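Local coordinates for protein exotoxin 3 (PDB 2Z8L) that binds the sialylated glycan sialyl Lewis X and belongs to the staphylococcal superantigen-like toxins, which pair an OB-fold domain with a beta-grasp domain, at residues Tyr24-Ser29 with Tyr151-Phe156; Phe156-Lys161 with Phe180-Lys185; Leu48-His53 with Leu77-Val82; Val82-Asn87 with Ser140-Asp145. All blocks are in the same frame, centred on the assembly; numbering follows the deposited sequence.

Contact 1 (Tyr24-Ser29 with Tyr151-Phe156). Unlike the reference sequence in segment 24-29: Gly27 (reference Arg). Unlike the reference sequence in segment 151-156: Asn155 (reference Asp).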
# COMPACT_ATOMS: atom_id res chain seq x y z
N TYR A 24 8.72 -4.90 -9.59
CA TYR A 24 7.41 -4.99 -8.88
C TYR A 24 6.93 -3.61 -8.47
O TYR A 24 5.81 -3.23 -8.76
CB TYR A 24 7.49 -5.89 -7.64
CG TYR A 24 6.22 -5.99 -6.85
CD1 TYR A 24 5.18 -6.81 -7.27
CD2 TYR A 24 6.03 -5.29 -5.70
CE1 TYR A 24 4.01 -6.91 -6.52
CE2 TYR A 24 4.88 -5.41 -4.96
CZ TYR A 24 3.86 -6.21 -5.40
OH TYR A 24 2.70 -6.36 -4.68
N TYR A 25 7.80 -2.83 -7.82
CA TYR A 25 7.41 -1.55 -7.31
C TYR A 25 7.44 -0.43 -8.30
O TYR A 25 7.03 0.68 -7.99
CB TYR A 25 8.26 -1.20 -6.08
CG TYR A 25 7.90 -1.95 -4.82
CD1 TYR A 25 6.72 -1.66 -4.15
CD2 TYR A 25 8.66 -2.98 -4.38
CE1 TYR A 25 6.34 -2.29 -2.97
CE2 TYR A 25 8.31 -3.62 -3.17
CZ TYR A 25 7.14 -3.30 -2.50
OH TYR A 25 6.78 -3.95 -1.33
N SER A 26 7.87 -0.73 -9.54
CA SER A 26 7.90 0.20 -10.68
C SER A 26 6.75 -0.04 -11.60
O SER A 26 6.59 0.66 -12.62
CB SER A 26 9.19 -0.01 -11.50
OG SER A 26 10.30 0.24 -10.71
N GLY A 27 5.94 -1.04 -11.27
CA GLY A 27 4.88 -1.49 -12.12
C GLY A 27 3.56 -0.81 -11.87
O GLY A 27 3.41 0.07 -11.04
N ALA A 28 2.57 -1.26 -12.63
CA ALA A 28 1.29 -0.63 -12.59
C ALA A 28 0.49 -0.96 -11.32
O ALA A 28 0.63 -2.02 -10.70
CB ALA A 28 0.49 -1.03 -13.84
N SER A 29 -0.30 0.01 -10.94
CA SER A 29 -1.26 -0.14 -9.84
C SER A 29 -2.50 0.68 -10.16
O SER A 29 -2.47 1.52 -11.06
CB SER A 29 -0.63 0.31 -8.54
OG SER A 29 -0.35 1.70 -8.56
N TYR A 151 7.96 6.14 -5.49
CA TYR A 151 8.49 7.52 -5.47
C TYR A 151 10.02 7.49 -5.28
O TYR A 151 10.76 8.21 -5.93
CB TYR A 151 7.86 8.31 -4.37
CG TYR A 151 8.38 9.69 -4.22
CD1 TYR A 151 7.92 10.70 -5.03
CD2 TYR A 151 9.32 9.98 -3.26
CE1 TYR A 151 8.43 11.99 -4.92
CE2 TYR A 151 9.84 11.26 -3.12
CZ TYR A 151 9.39 12.26 -3.96
OH TYR A 151 9.91 13.52 -3.81
N LEU A 152 10.49 6.63 -4.37
CA LEU A 152 11.93 6.54 -4.10
C LEU A 152 12.72 5.93 -5.25
O LEU A 152 13.90 6.27 -5.48
CB LEU A 152 12.18 5.80 -2.78
CG LEU A 152 11.65 6.44 -1.50
CD1 LEU A 152 11.81 5.44 -0.37
CD2 LEU A 152 12.36 7.77 -1.24
N ILE A 153 12.11 4.99 -5.99
CA ILE A 153 12.73 4.41 -7.14
C ILE A 153 12.88 5.46 -8.24
O ILE A 153 13.95 5.55 -8.88
CB ILE A 153 11.94 3.20 -7.65
CG1 ILE A 153 12.11 2.03 -6.67
CG2 ILE A 153 12.44 2.74 -9.03
CD1 ILE A 153 10.97 0.92 -6.81
N GLN A 154 11.81 6.22 -8.44
CA GLN A 154 11.78 7.24 -9.52
C GLN A 154 12.67 8.46 -9.23
O GLN A 154 13.17 9.10 -10.16
CB GLN A 154 10.36 7.74 -9.76
CG GLN A 154 9.37 6.69 -10.29
CD GLN A 154 7.89 7.12 -10.22
OE1 GLN A 154 7.49 7.95 -9.37
NE2 GLN A 154 7.07 6.49 -11.05
N ASN A 155 12.81 8.81 -7.96
CA ASN A 155 13.42 10.10 -7.60
C ASN A 155 14.70 10.03 -6.75
O ASN A 155 15.45 11.00 -6.71
CB ASN A 155 12.39 10.95 -6.90
CG ASN A 155 11.20 11.24 -7.76
OD1 ASN A 155 10.12 10.64 -7.61
ND2 ASN A 155 11.38 12.16 -8.69
N PHE A 156 14.91 8.93 -6.04
CA PHE A 156 16.01 8.81 -5.12
C PHE A 156 16.84 7.55 -5.30
O PHE A 156 17.55 7.12 -4.39
CB PHE A 156 15.53 8.99 -3.67
CG PHE A 156 15.06 10.37 -3.39
CD1 PHE A 156 15.99 11.37 -3.04
CD2 PHE A 156 13.75 10.72 -3.55
CE1 PHE A 156 15.56 12.67 -2.83
CE2 PHE A 156 13.32 12.02 -3.31
CZ PHE A 156 14.23 12.98 -2.97

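Contact 2 (Phe156-Lys161 with Phe180-Lys185). With FUC (alpha-L-fucopyranose), chain B; GAL (beta-D-galactopyranose), chain C.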
# COMPACT_ATOMS: atom_id res chain seq x y z
N PHE A 156 14.91 8.93 -6.04
CA PHE A 156 16.01 8.81 -5.12
C PHE A 156 16.84 7.55 -5.30
O PHE A 156 17.55 7.12 -4.39
CB PHE A 156 15.53 8.99 -3.67
CG PHE A 156 15.06 10.37 -3.39
CD1 PHE A 156 15.99 11.37 -3.04
CD2 PHE A 156 13.75 10.72 -3.55
CE1 PHE A 156 15.56 12.67 -2.83
CE2 PHE A 156 13.32 12.02 -3.31
CZ PHE A 156 14.23 12.98 -2.97
N ASP A 157 16.75 6.95 -6.49
CA ASP A 157 17.64 5.87 -6.85
C ASP A 157 17.51 4.64 -5.93
O ASP A 157 18.44 3.86 -5.81
CB ASP A 157 19.11 6.34 -6.85
CG ASP A 157 19.42 7.37 -7.93
OD1 ASP A 157 18.81 7.32 -9.03
OD2 ASP A 157 20.35 8.20 -7.71
N LEU A 158 16.35 4.44 -5.33
CA LEU A 158 16.14 3.16 -4.64
C LEU A 158 16.33 1.96 -5.60
O LEU A 158 15.79 1.95 -6.72
CB LEU A 158 14.76 3.11 -3.99
CG LEU A 158 14.48 1.88 -3.14
CD1 LEU A 158 15.34 1.68 -1.91
CD2 LEU A 158 13.05 1.91 -2.72
N TYR A 159 17.08 0.98 -5.13
CA TYR A 159 17.42 -0.27 -5.83
C TYR A 159 18.44 -0.09 -6.94
O TYR A 159 18.65 -1.01 -7.71
CB TYR A 159 16.19 -1.06 -6.29
CG TYR A 159 15.23 -1.37 -5.17
CD1 TYR A 159 15.68 -1.91 -3.96
CD2 TYR A 159 13.88 -1.14 -5.32
CE1 TYR A 159 14.75 -2.18 -2.90
CE2 TYR A 159 12.96 -1.40 -4.29
CZ TYR A 159 13.41 -1.95 -3.10
OH TYR A 159 12.60 -2.25 -2.03
N LYS A 160 19.14 1.04 -6.98
CA LYS A 160 20.32 1.13 -7.86
C LYS A 160 21.56 0.56 -7.14
O LYS A 160 22.60 0.20 -7.78
CB LYS A 160 20.52 2.57 -8.29
CG LYS A 160 19.45 3.04 -9.27
CD LYS A 160 19.91 4.24 -10.09
CE LYS A 160 18.75 4.98 -10.76
NZ LYS A 160 19.22 6.33 -11.23
N LYS A 161 21.47 0.49 -5.83
CA LYS A 161 22.40 -0.19 -4.97
C LYS A 161 21.60 -1.20 -4.17
O LYS A 161 20.40 -1.02 -4.01
CB LYS A 161 23.07 0.81 -4.02
CG LYS A 161 24.02 1.77 -4.72
CD LYS A 161 24.87 2.54 -3.71
CE LYS A 161 25.82 3.54 -4.39
NZ LYS A 161 26.70 2.95 -5.40
N PHE A 180 8.67 -0.62 7.08
CA PHE A 180 8.76 -1.34 5.78
C PHE A 180 10.20 -1.62 5.49
O PHE A 180 10.96 -0.68 5.24
CB PHE A 180 8.13 -0.60 4.56
CG PHE A 180 6.72 -0.10 4.81
CD1 PHE A 180 5.82 -0.90 5.42
CD2 PHE A 180 6.32 1.14 4.32
CE1 PHE A 180 4.50 -0.45 5.65
CE2 PHE A 180 5.04 1.60 4.52
CZ PHE A 180 4.12 0.77 5.19
N GLU A 181 10.64 -2.87 5.61
CA GLU A 181 12.02 -3.21 5.30
C GLU A 181 12.19 -3.24 3.79
O GLU A 181 11.51 -4.02 3.08
CB GLU A 181 12.37 -4.58 5.85
CG GLU A 181 12.26 -4.76 7.34
CD GLU A 181 12.56 -6.25 7.71
OE1 GLU A 181 13.75 -6.59 7.70
OE2 GLU A 181 11.63 -7.07 7.92
N LEU A 182 13.13 -2.46 3.26
CA LEU A 182 13.24 -2.32 1.78
C LEU A 182 13.96 -3.44 1.06
O LEU A 182 13.92 -3.48 -0.18
CB LEU A 182 13.87 -0.98 1.43
CG LEU A 182 13.09 0.21 1.95
CD1 LEU A 182 13.77 1.49 1.66
CD2 LEU A 182 11.65 0.25 1.39
N ASN A 183 14.57 -4.38 1.80
CA ASN A 183 15.27 -5.48 1.14
C ASN A 183 14.36 -6.61 0.69
O ASN A 183 14.84 -7.64 0.12
CB ASN A 183 16.41 -6.01 1.99
CG ASN A 183 15.98 -6.68 3.28
OD1 ASN A 183 14.81 -6.80 3.61
ND2 ASN A 183 16.97 -7.15 4.01
N LYS A 184 13.06 -6.47 0.94
CA LYS A 184 12.09 -7.46 0.45
C LYS A 184 10.74 -6.84 0.25
O LYS A 184 10.47 -5.74 0.73
CB LYS A 184 12.02 -8.62 1.41
CG LYS A 184 11.57 -8.29 2.80
CD LYS A 184 11.65 -9.52 3.68
CE LYS A 184 10.99 -9.29 5.02
NZ LYS A 184 11.24 -10.53 5.87
N LYS A 185 9.86 -7.54 -0.46
CA LYS A 185 8.50 -7.09 -0.63
C LYS A 185 7.79 -7.00 0.75
O LYS A 185 8.15 -7.74 1.70
CB LYS A 185 7.80 -8.09 -1.57
CG LYS A 185 6.55 -7.61 -2.15
CD LYS A 185 5.92 -8.68 -3.06
CE LYS A 185 6.72 -9.05 -4.23
NZ LYS A 185 5.81 -9.97 -5.10
C1 FUC B . 8.68 -11.27 10.43
C2 FUC B . 9.81 -11.07 9.42
C3 FUC B . 10.44 -9.70 9.55
C4 FUC B . 10.81 -9.44 11.01
C5 FUC B . 9.62 -9.71 11.93
C6 FUC B . 9.88 -9.47 13.40
O2 FUC B . 9.37 -11.26 8.09
O3 FUC B . 11.56 -9.60 8.67
O4 FUC B . 11.84 -10.36 11.31
O5 FUC B . 9.14 -11.02 11.74
C1 GAL C . 6.55 -7.38 11.57
C2 GAL C . 6.70 -6.73 12.93
C3 GAL C . 6.89 -5.24 12.69
C4 GAL C . 8.11 -5.01 11.78
C5 GAL C . 7.96 -5.78 10.47
C6 GAL C . 9.17 -5.64 9.56
O2 GAL C . 5.50 -6.97 13.65
O3 GAL C . 6.99 -4.49 13.91
O4 GAL C . 9.26 -5.46 12.46
O5 GAL C . 7.71 -7.17 10.76
O6 GAL C . 9.09 -6.41 8.38

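Contact 3 (Leu48-His53 with Leu77-Val82). Unlike the reference sequence in segment 48-53: His53 (reference Asn).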
# COMPACT_ATOMS: atom_id res chain seq x y z
N LEU A 48 -12.38 -11.38 -1.27
CA LEU A 48 -13.45 -10.48 -1.68
C LEU A 48 -13.42 -10.47 -3.19
O LEU A 48 -12.34 -10.32 -3.80
CB LEU A 48 -13.25 -9.05 -1.18
CG LEU A 48 -13.80 -8.55 0.13
CD1 LEU A 48 -13.54 -7.07 0.25
CD2 LEU A 48 -15.27 -8.84 0.31
N ILE A 49 -14.56 -10.65 -3.83
CA ILE A 49 -14.57 -10.63 -5.26
C ILE A 49 -15.47 -9.47 -5.70
O ILE A 49 -16.49 -9.16 -5.08
CB ILE A 49 -15.01 -12.01 -5.84
CG1 ILE A 49 -14.92 -12.02 -7.36
CG2 ILE A 49 -16.37 -12.42 -5.32
CD1 ILE A 49 -14.95 -13.41 -7.96
N PHE A 50 -15.10 -8.85 -6.82
CA PHE A 50 -16.00 -7.87 -7.38
C PHE A 50 -15.93 -7.91 -8.89
O PHE A 50 -15.14 -8.63 -9.46
CB PHE A 50 -15.72 -6.47 -6.82
CG PHE A 50 -14.33 -5.96 -7.12
CD1 PHE A 50 -13.26 -6.29 -6.31
CD2 PHE A 50 -14.11 -5.14 -8.21
CE1 PHE A 50 -12.01 -5.81 -6.58
CE2 PHE A 50 -12.83 -4.64 -8.48
CZ PHE A 50 -11.79 -4.99 -7.65
N ASP A 51 -16.85 -7.22 -9.52
CA ASP A 51 -16.88 -7.27 -10.98
C ASP A 51 -17.09 -5.89 -11.57
O ASP A 51 -17.75 -5.06 -10.97
CB ASP A 51 -17.94 -8.25 -11.47
CG ASP A 51 -19.35 -7.80 -11.16
OD1 ASP A 51 -19.74 -7.88 -9.98
OD2 ASP A 51 -20.09 -7.38 -12.09
N LYS A 52 -16.55 -5.69 -12.76
CA LYS A 52 -16.69 -4.43 -13.47
C LYS A 52 -16.46 -4.75 -14.93
O LYS A 52 -15.56 -5.50 -15.25
CB LYS A 52 -15.66 -3.43 -12.95
CG LYS A 52 -15.79 -2.00 -13.52
CD LYS A 52 -16.73 -1.15 -12.67
CE LYS A 52 -17.06 0.18 -13.34
NZ LYS A 52 -18.41 0.66 -12.91
N HIS A 53 -17.28 -4.17 -15.80
CA HIS A 53 -17.26 -4.47 -17.22
C HIS A 53 -17.28 -5.99 -17.50
O HIS A 53 -16.59 -6.46 -18.41
CB HIS A 53 -16.06 -3.83 -17.95
CG HIS A 53 -15.48 -2.62 -17.28
ND1 HIS A 53 -16.00 -1.35 -17.44
CD2 HIS A 53 -14.37 -2.47 -16.50
CE1 HIS A 53 -15.27 -0.48 -16.77
NE2 HIS A 53 -14.27 -1.14 -16.19
N LEU A 77 -16.47 0.26 -0.75
CA LEU A 77 -15.05 0.01 -0.55
C LEU A 77 -14.18 0.77 -1.54
O LEU A 77 -14.59 1.04 -2.66
CB LEU A 77 -14.78 -1.49 -0.70
CG LEU A 77 -15.59 -2.41 0.21
CD1 LEU A 77 -15.24 -3.86 -0.07
CD2 LEU A 77 -15.32 -2.05 1.64
N ASP A 78 -12.96 1.06 -1.10
CA ASP A 78 -11.88 1.51 -1.98
C ASP A 78 -10.85 0.36 -1.99
O ASP A 78 -10.59 -0.23 -0.95
CB ASP A 78 -11.22 2.73 -1.43
CG ASP A 78 -12.00 4.03 -1.64
OD1 ASP A 78 -13.04 4.05 -2.34
OD2 ASP A 78 -11.51 5.07 -1.09
N ILE A 79 -10.33 0.02 -3.16
CA ILE A 79 -9.32 -1.05 -3.26
C ILE A 79 -8.09 -0.60 -4.01
O ILE A 79 -8.18 -0.11 -5.14
CB ILE A 79 -9.89 -2.32 -3.93
CG1 ILE A 79 -11.27 -2.61 -3.32
CG2 ILE A 79 -8.86 -3.46 -3.81
CD1 ILE A 79 -11.91 -3.81 -3.80
N PHE A 80 -6.91 -0.80 -3.42
CA PHE A 80 -5.65 -0.57 -4.10
C PHE A 80 -5.17 -1.88 -4.66
O PHE A 80 -4.79 -2.76 -3.90
CB PHE A 80 -4.61 0.02 -3.11
CG PHE A 80 -3.36 0.40 -3.76
CD1 PHE A 80 -3.31 1.48 -4.65
CD2 PHE A 80 -2.21 -0.35 -3.58
CE1 PHE A 80 -2.11 1.78 -5.30
CE2 PHE A 80 -1.02 -0.04 -4.23
CZ PHE A 80 -0.98 1.03 -5.06
N VAL A 81 -5.19 -1.97 -5.98
CA VAL A 81 -4.93 -3.18 -6.72
C VAL A 81 -3.52 -3.15 -7.37
O VAL A 81 -3.17 -2.17 -8.05
CB VAL A 81 -6.04 -3.41 -7.83
CG1 VAL A 81 -5.68 -4.66 -8.66
CG2 VAL A 81 -7.42 -3.48 -7.23
N VAL A 82 -2.75 -4.21 -7.12
CA VAL A 82 -1.49 -4.49 -7.81
C VAL A 82 -1.61 -5.91 -8.33
O VAL A 82 -1.79 -6.83 -7.57
CB VAL A 82 -0.26 -4.31 -6.87
CG1 VAL A 82 1.02 -4.67 -7.63
CG2 VAL A 82 -0.22 -2.91 -6.33

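Contact 4 (Val82-Asn87 with Ser140-Asp145)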
# COMPACT_ATOMS: atom_id res chain seq x y z
N VAL A 82 -2.75 -4.21 -7.12
CA VAL A 82 -1.49 -4.49 -7.81
C VAL A 82 -1.61 -5.91 -8.33
O VAL A 82 -1.79 -6.83 -7.57
CB VAL A 82 -0.26 -4.31 -6.87
CG1 VAL A 82 1.02 -4.67 -7.63
CG2 VAL A 82 -0.22 -2.91 -6.33
N LYS A 83 -1.59 -6.08 -9.64
CA LYS A 83 -1.81 -7.38 -10.21
C LYS A 83 -0.73 -8.35 -9.76
O LYS A 83 0.46 -8.05 -9.92
CB LYS A 83 -1.82 -7.25 -11.73
CG LYS A 83 -2.38 -8.40 -12.43
CD LYS A 83 -2.51 -8.11 -13.92
CE LYS A 83 -3.39 -6.87 -14.18
NZ LYS A 83 -4.14 -6.96 -15.48
N GLU A 84 -1.10 -9.47 -9.14
CA GLU A 84 -0.14 -10.50 -8.76
C GLU A 84 -0.20 -11.62 -9.78
O GLU A 84 0.81 -12.26 -10.10
CB GLU A 84 -0.39 -11.05 -7.36
CG GLU A 84 -0.36 -10.02 -6.23
CD GLU A 84 1.05 -9.47 -5.89
OE1 GLU A 84 2.08 -10.09 -6.26
OE2 GLU A 84 1.10 -8.40 -5.21
N ALA A 85 -1.40 -11.87 -10.28
CA ALA A 85 -1.62 -12.91 -11.28
C ALA A 85 -2.88 -12.56 -12.08
O ALA A 85 -3.70 -11.75 -11.65
CB ALA A 85 -1.76 -14.26 -10.60
N GLU A 86 -3.00 -13.14 -13.27
CA GLU A 86 -4.22 -13.03 -14.07
C GLU A 86 -4.41 -14.31 -14.86
O GLU A 86 -3.45 -14.89 -15.35
CB GLU A 86 -4.13 -11.81 -14.99
CG GLU A 86 -5.38 -11.62 -15.85
CD GLU A 86 -5.40 -10.28 -16.59
OE1 GLU A 86 -4.47 -9.47 -16.42
OE2 GLU A 86 -6.37 -10.06 -17.35
N ASN A 87 -5.66 -14.76 -14.96
CA ASN A 87 -5.97 -16.01 -15.65
C ASN A 87 -6.55 -15.73 -17.03
O ASN A 87 -6.67 -14.55 -17.42
CB ASN A 87 -6.85 -16.92 -14.78
CG ASN A 87 -8.27 -16.40 -14.63
OD1 ASN A 87 -8.75 -15.63 -15.45
ND2 ASN A 87 -8.94 -16.85 -13.59
N SER A 140 -4.41 1.82 3.45
CA SER A 140 -3.76 0.51 3.67
C SER A 140 -2.23 0.68 3.74
O SER A 140 -1.66 1.52 2.99
CB SER A 140 -4.13 -0.51 2.56
OG SER A 140 -3.59 -0.20 1.31
N LEU A 141 -1.57 -0.11 4.61
CA LEU A 141 -0.11 -0.20 4.55
C LEU A 141 0.33 -0.59 3.15
O LEU A 141 1.40 -0.12 2.71
CB LEU A 141 0.45 -1.20 5.56
CG LEU A 141 0.20 -0.85 7.00
CD1 LEU A 141 1.01 -1.84 7.89
CD2 LEU A 141 0.57 0.60 7.32
N LYS A 142 -0.45 -1.44 2.46
CA LYS A 142 -0.09 -1.83 1.08
C LYS A 142 0.12 -0.61 0.16
O LYS A 142 1.14 -0.51 -0.55
CB LYS A 142 -1.18 -2.67 0.50
CG LYS A 142 -0.92 -3.18 -0.90
CD LYS A 142 -2.16 -3.81 -1.54
CE LYS A 142 -1.97 -4.39 -2.93
NZ LYS A 142 -1.06 -5.57 -2.82
N GLU A 143 -0.85 0.28 0.15
CA GLU A 143 -0.79 1.48 -0.67
C GLU A 143 0.34 2.40 -0.28
O GLU A 143 1.06 2.86 -1.14
CB GLU A 143 -2.14 2.21 -0.64
CG GLU A 143 -2.16 3.34 -1.65
CD GLU A 143 -3.52 3.98 -1.85
OE1 GLU A 143 -4.58 3.51 -1.33
OE2 GLU A 143 -3.50 5.02 -2.59
N LEU A 144 0.50 2.65 1.01
CA LEU A 144 1.60 3.52 1.41
C LEU A 144 2.95 2.93 1.02
O LEU A 144 3.80 3.62 0.42
CB LEU A 144 1.53 3.69 2.92
CG LEU A 144 0.63 4.75 3.44
CD1 LEU A 144 0.59 4.58 4.95
CD2 LEU A 144 1.36 6.09 3.01
N ASP A 145 3.16 1.65 1.34
CA ASP A 145 4.43 0.95 0.99
C ASP A 145 4.68 1.09 -0.50
O ASP A 145 5.76 1.52 -0.92
CB ASP A 145 4.32 -0.54 1.44
CG ASP A 145 5.46 -1.44 0.93
OD1 ASP A 145 6.57 -1.27 1.45
OD2 ASP A 145 5.24 -2.29 0.03
O HOH W 1 -1.25 -7.39 -4.85

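Contact 1 (Tyr24-Ser29 with Tyr151-Phe156)
The ring of Tyr25 has the edge of the Tyr24 ring over the centre of one face, with Tyr24 CD2 3.6 Å above the plane. Seen from Tyr24, CD2 of Tyr25 lies at its edge, in its plane. Ile153 does not meet this ring; it packs against the base of the Tyr25 side chain, at CB. The contact joins the two domains of the superantigen-like fold: helix 18-25 and the turn after it, on the OB-fold side, rest on the long helix 141-155 of the beta-grasp domain.

Ile153 points at the other segment and brings two methyl groups. CD1 touches Tyr25 CB at 3.5 Å. CG2 lies anti to the backbone N and turns to Ser26, beside the hydroxyl. That hydroxyl is hydrogen-bonded back to Arg22 O of helix 18-25, so the methyl packs on an oxygen already engaged. The Tyr25 ring runs on past Ile153, and its OH bonds with Asp145 and with Leu186 N. Gln150 NE2 grips the turn from the same long helix, bonding to the carbonyl oxygens of Tyr25 and Gly27. Ser26 OG stands 3.7 Å from Ile153 CG2 and 4.0 Å from Ile153 CD1.

Contact 2 (Phe156-Lys161 with Phe180-Lys185)
A short hydrogen bond from a tyrosine to a backbone carbonyl marks this contact: Tyr159 OH donates to Leu182 O at 2.6 Å. The oxygen is approached in the carbonyl plane, on a lone pair, with a C=O...O angle of 136°. Leu182 O in turn lies at the edge of the Tyr159 ring, near its plane. The same phenol oxygen also bonds with Arg149 NH1, so two partners fix the end of the ring.

Tyr159 sits in the type II turn Asp157-Lys160, with a positive phi of 74°. Leu158 CG covers the centre of one ring face, 3.6 Å above it. On that side of the ring, Leu158 CD1 meets Leu182 CD1 at 3.9 Å, and the two leucines cross obliquely. Leu158, Tyr159 and Leu182 are all buried.

Leu182 belongs to a type I turn, Glu181-Lys184, whose other side serves the sugar. The side chains of Glu181 and Lys184 start off away from segment 156-161, and their ends bind the sugar. Glu181 OE2 accepts from O3 of the fucose and from O6 of the galactose. Lys184 NZ, at the end of an extended chain, donates to fucose O2 and O3, each at 3.0 Å. The tyrosine bond probably helps to fix the turn that carries these two glycan-binding residues.

The loop 156-161 follows helix 141-155 and returns to it through Leu158, which packs on Leu152 and Ile153. Segment 180-185 leaves edge strand 177-181 of the beta-grasp sheet, and Leu182 is bonded through its backbone to Ser166, just before strand 167-172.

Contact 3 (Leu48-His53 with Leu77-Val82)
The strand portions 48-52 and 77-81 face each other across the domain interior without pairing, Phe50 and Ile79 being nearest with their CA atoms 10.4 Å apart. Side chains alone bridge that distance. Leu48 and Leu77 reach toward each other tip to tip, and their CD1 methyls meet at 3.6 Å. Two residues along each strand, Phe50 and Ile79 come from opposite directions. The CD1 methyl of Ile79 sits against the CE1 corner of the ring, 3.4 Å from Phe50 CE1 and 3.8 Å from Phe50 CD1. It approaches the ring obliquely. Phe50 CG lies between its backbone N and carbonyl carbon (chi1 61°), which sends the ring across to Ile79. A second conformer of Phe50 was deposited, so this fit describes one of two states.

This is the inside of the OB-fold domain, where strands of a curled sheet turn alternate side chains inward. Each strand pairs elsewhere: 45-52 with 35-42 and 55-61, and 77-81 with 30-33 and 92-100. Leu32 and Ile59 pack on Phe50, while Ile59 and Val35 pack on Ile79. On the outward side of strand 77-81, Phe80 lies against Lys142, Glu143 and Lys147 of helix 141-155, and Asp78 forms a salt bridge to Lys136.

Contact 4 (Val82-Asn87 with Ser140-Asp145)
Lys142 runs across Val82 at a slant, its CE 4.1 Å from Val82 CG2, and carries its ammonium on to the neighbourhood of Glu84. The two segments belong to different domains: 82-87 to the OB-fold, 140-145 to the N-cap and first turn of helix 141-155 of the beta-grasp domain. Lys142 leaves that helix with CG anti to the backbone N (chi1 -179°) and stays extended until a bend at its last torsion (chi4 67°) turns NZ aside.

Glu84 swings its carboxylate toward the lysine, but Glu84 OE2 and Lys142 NZ remain 4.3 Å apart, beyond a salt bridge. One water bridges them. It accepts from Lys142 NZ at 2.7 Å and donates to Glu84 OE2 at 2.6 Å and to Val82 O. Both charged groups have direct partners too: Tyr24 OH on Glu84 OE2, and Tyr95 O for Lys142 NZ.

Glu84 and Ala85 form a classic beta bulge opposite Phe93, where strand 85-86 pairs antiparallel with strand 92-100. The helix start is capped: Ser140, at the N-cap, accepts from Glu143 N through its OG at 3.0 Å, with an N-H...O angle of 162°.

Contacts 1 and 4 both use helix 141-155. Its first turn serves contact 4 and its last turn contact 1; both cross the domain interface, with centres 13 Å apart. Tyr24 and Tyr25 of contact 1 bond to Glu84 and Asp145 of contact 4. Contact 3 lies within the OB-fold domain, shares Val82 with contact 4, and is about 11 Å from it between centres. Contact 2 follows directly from contact 1 through Phe156. It lies on the opposite side of the chain's centre from contact 3, about 28 Å away between centres. Contact 2 holds the glycan-binding residues Glu181 and Lys184, while contact 4 contributes Leu141, which touches the sialic acid.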